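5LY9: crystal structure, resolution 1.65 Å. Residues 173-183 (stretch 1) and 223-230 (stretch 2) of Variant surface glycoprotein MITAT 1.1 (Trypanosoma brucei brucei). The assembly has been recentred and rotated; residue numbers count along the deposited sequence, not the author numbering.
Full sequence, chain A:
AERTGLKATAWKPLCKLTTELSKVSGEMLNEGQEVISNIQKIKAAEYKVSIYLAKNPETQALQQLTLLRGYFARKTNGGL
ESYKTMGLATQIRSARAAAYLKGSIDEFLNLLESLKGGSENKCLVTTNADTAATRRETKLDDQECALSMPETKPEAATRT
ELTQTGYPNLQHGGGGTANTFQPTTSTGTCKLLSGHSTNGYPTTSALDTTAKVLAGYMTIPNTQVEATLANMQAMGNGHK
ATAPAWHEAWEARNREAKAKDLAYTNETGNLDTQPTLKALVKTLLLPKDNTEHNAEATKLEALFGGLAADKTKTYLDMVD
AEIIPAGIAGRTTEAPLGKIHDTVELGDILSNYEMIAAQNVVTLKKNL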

# COMPACT_ATOMS: atom_id res chain seq x y z
N GLY A 173 -13.67 -23.21 -21.44
CA GLY A 173 -14.28 -23.90 -22.54
C GLY A 173 -15.52 -23.15 -22.97
O GLY A 173 -15.62 -21.93 -22.87
N GLY A 174 -16.44 -23.88 -23.55
CA GLY A 174 -17.66 -23.29 -24.06
C GLY A 174 -17.51 -22.89 -25.51
O GLY A 174 -16.68 -23.43 -26.22
N GLY A 175 -18.39 -21.99 -25.95
CA GLY A 175 -18.32 -21.47 -27.32
C GLY A 175 -18.98 -22.29 -28.39
O GLY A 175 -18.95 -21.89 -29.55
N GLY A 176 -19.58 -23.43 -28.01
CA GLY A 176 -20.41 -24.24 -28.90
C GLY A 176 -21.82 -24.48 -28.38
O GLY A 176 -22.46 -23.61 -27.83
N THR A 177 -22.28 -25.73 -28.53
CA THR A 177 -23.63 -26.11 -28.08
C THR A 177 -23.58 -27.36 -27.22
O THR A 177 -24.56 -28.13 -27.17
N ALA A 178 -22.49 -27.57 -26.52
CA ALA A 178 -22.25 -28.80 -25.78
C ALA A 178 -22.92 -28.84 -24.38
O ALA A 178 -22.80 -29.83 -23.66
N ASN A 179 -23.59 -27.77 -24.00
CA ASN A 179 -24.18 -27.63 -22.66
C ASN A 179 -23.19 -27.65 -21.53
O ASN A 179 -23.52 -28.12 -20.45
N THR A 180 -22.00 -27.12 -21.76
CA THR A 180 -20.92 -27.34 -20.80
C THR A 180 -21.09 -26.46 -19.58
O THR A 180 -21.16 -26.96 -18.45
N PHE A 181 -21.14 -25.15 -19.79
CA PHE A 181 -21.30 -24.20 -18.62
C PHE A 181 -22.68 -23.51 -18.58
O PHE A 181 -22.98 -22.77 -17.68
N GLN A 182 -23.51 -23.77 -19.57
CA GLN A 182 -24.87 -23.28 -19.71
C GLN A 182 -25.69 -24.54 -20.08
O GLN A 182 -25.31 -25.26 -21.00
N PRO A 183 -26.72 -24.84 -19.32
CA PRO A 183 -27.43 -26.12 -19.54
C PRO A 183 -28.31 -26.14 -20.79
O PRO A 183 -28.46 -25.11 -21.52
N THR A 223 -23.19 -15.12 -32.15
CA THR A 223 -23.65 -16.25 -32.96
C THR A 223 -24.42 -17.13 -31.97
O THR A 223 -24.30 -16.97 -30.74
N GLN A 224 -25.17 -18.10 -32.46
CA GLN A 224 -26.03 -18.96 -31.63
C GLN A 224 -25.26 -20.06 -30.96
O GLN A 224 -25.45 -21.26 -31.22
N VAL A 225 -24.42 -19.66 -30.02
CA VAL A 225 -23.61 -20.62 -29.26
C VAL A 225 -23.57 -20.17 -27.78
O VAL A 225 -24.18 -19.19 -27.39
N GLU A 226 -22.86 -20.94 -27.00
CA GLU A 226 -22.64 -20.65 -25.58
C GLU A 226 -21.50 -19.65 -25.42
O GLU A 226 -20.64 -19.49 -26.30
N ALA A 227 -21.54 -18.94 -24.32
CA ALA A 227 -20.40 -18.10 -23.94
C ALA A 227 -19.12 -18.92 -23.83
O ALA A 227 -19.18 -20.13 -23.58
N THR A 228 -17.95 -18.25 -23.97
CA THR A 228 -16.68 -18.91 -23.86
C THR A 228 -16.00 -18.42 -22.58
O THR A 228 -16.05 -17.22 -22.27
N LEU A 229 -15.33 -19.33 -21.88
CA LEU A 229 -14.59 -18.99 -20.68
C LEU A 229 -13.14 -19.32 -21.00
O LEU A 229 -12.81 -20.41 -21.41
N ALA A 230 -12.27 -18.35 -20.76
CA ALA A 230 -10.91 -18.43 -21.16
C ALA A 230 -10.18 -19.33 -20.17
O ALA A 230 -10.59 -19.49 -19.07

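The backbone frame is a short antiparallel pairing. G173 and L229 form a hydrogen-bonded pair, with G173 N to L229 O at 2.9 Å and L229 N to G173 O at 2.8 Å; E226 N to G176 O, also 2.8 Å, ties the far end. Four consecutive glycines leave stretch 1 without side chains along this edge, so the side-chain packing comes from stretch 2 and from the loop at 177-182. At G174 the close approach is explicit: an ideal CB would lie 2.3 Å from A227 O, a clash.

E226 dominates the contact, with 131 Å² covered by the other stretch. Its CA-to-CB bond points toward stretch 1, and chi1 of -70° (m) with chi2 of 157° (t) extends the chain so that its carboxylate reaches the backbone amides of the loop. E226 OE2 accepts from N179 N at 2.8 Å (N-H...O angle 142°), while E226 OE1 takes a weak hydrogen bond from T180 N at 3.5 Å. A178 N, although 3.4 Å from E226 OE2, has too poor an angle to count. N179, at phi/psi 62/34, offers its amide while its own CA-to-CB bond points away. Two waters also bind E226 OE1, each donating to it at 2.7 Å: water 1 also accepts from G176 N (2.9 Å) and, weakly, from A178 N (3.3 Å), and water 2 accepts from F181 N at 2.7 Å. The carboxylate thus gathers amides that the loop does not pair within its own stretch.

Q182 answers from the loop of stretch 1. It points toward stretch 2 in an m, t conformation (chi1 -74°, chi2 164°), with chi3 of -88° setting the amide plane. Q182 OE1 accepts from A227 N at 2.8 Å and lies 3.3 Å from E226 CB. Water 3 donates to both Q182 OE1 and A227 O, 2.7 Å from each, and water 4 accepts from Q182 NE2 at 3.2 Å while donating to V225 O at 2.9 Å. Both ends of the amide are therefore engaged.

The apolar part is F181 with L229. F181 (chi1 -56°, m; chi2 -61°) points toward stretch 2, and L229 (m, t) places its CD1 over one ring face, 4.1 Å from the F181 ring centroid and 27° off the normal; the closest pair is F181 CD2 to L229 CD1 at 3.7 Å. V225, also m, points toward the glycine backbone, its CB 3.4 Å from G175 O and 3.5 Å from G176 O.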

# COMPACT_ATOMS: atom_id res chain seq x y z
CB THR A 177 -24.58 -26.30 -29.27
OG1 THR A 177 -23.98 -27.22 -30.15
CG2 THR A 177 -24.76 -25.02 -30.03
CB ALA A 178 -20.75 -29.07 -25.65
CB ASN A 179 -25.34 -28.60 -22.44
CG ASN A 179 -26.31 -28.59 -23.59
OD1 ASN A 179 -26.83 -27.54 -23.97
ND2 ASN A 179 -26.49 -29.75 -24.22
CB THR A 180 -19.53 -27.04 -21.42
OG1 THR A 180 -19.46 -27.69 -22.68
CG2 THR A 180 -18.38 -27.52 -20.42
CB PHE A 181 -20.14 -23.21 -18.61
CG PHE A 181 -18.81 -23.88 -18.57
CD1 PHE A 181 -18.47 -24.71 -17.49
CD2 PHE A 181 -17.90 -23.69 -19.56
CE1 PHE A 181 -17.29 -25.38 -17.48
CE2 PHE A 181 -16.66 -24.36 -19.54
CZ PHE A 181 -16.36 -25.20 -18.50
CB GLN A 182 -24.99 -22.23 -20.82
CG GLN A 182 -24.38 -20.89 -20.42
CD GLN A 182 -24.15 -20.01 -21.64
OE1 GLN A 182 -23.08 -20.07 -22.28
NE2 GLN A 182 -25.20 -19.31 -22.03
CB PRO A 183 -28.30 -26.24 -18.29
CG PRO A 183 -28.63 -24.82 -17.94
CD PRO A 183 -27.35 -24.03 -18.31
CB THR A 223 -22.51 -17.05 -33.55
OG1 THR A 223 -21.58 -17.45 -32.53
CG2 THR A 223 -21.76 -16.21 -34.67
CB GLN A 224 -27.17 -19.55 -32.48
CG GLN A 224 -28.06 -18.47 -33.01
CD GLN A 224 -29.29 -19.07 -33.73
OE1 GLN A 224 -29.15 -19.79 -34.70
NE2 GLN A 224 -30.47 -18.72 -33.26
CB VAL A 225 -22.18 -20.79 -29.80
CG1 VAL A 225 -22.20 -21.37 -31.21
CG2 VAL A 225 -21.37 -19.48 -29.78
CB GLU A 226 -22.30 -21.95 -24.86
CG GLU A 226 -23.53 -22.86 -24.79
CD GLU A 226 -23.20 -24.34 -24.61
OE1 GLU A 226 -22.04 -24.70 -24.23
OE2 GLU A 226 -24.17 -25.14 -24.76
CB ALA A 227 -20.69 -17.46 -22.60
CB THR A 228 -15.76 -18.54 -25.03
OG1 THR A 228 -16.35 -18.93 -26.25
CG2 THR A 228 -14.39 -19.18 -24.86
CB LEU A 229 -15.08 -19.80 -19.46
CG LEU A 229 -16.55 -19.69 -19.11
CD1 LEU A 229 -16.84 -20.60 -17.92
CD2 LEU A 229 -16.93 -18.26 -18.79
CB ALA A 230 -10.27 -17.04 -21.15
O HOH W 1 -20.07 -25.33 -25.94
O HOH W 2 -20.63 -23.77 -22.08
O HOH W 3 -20.71 -21.24 -21.61
O HOH W 4 -25.16 -18.04 -24.95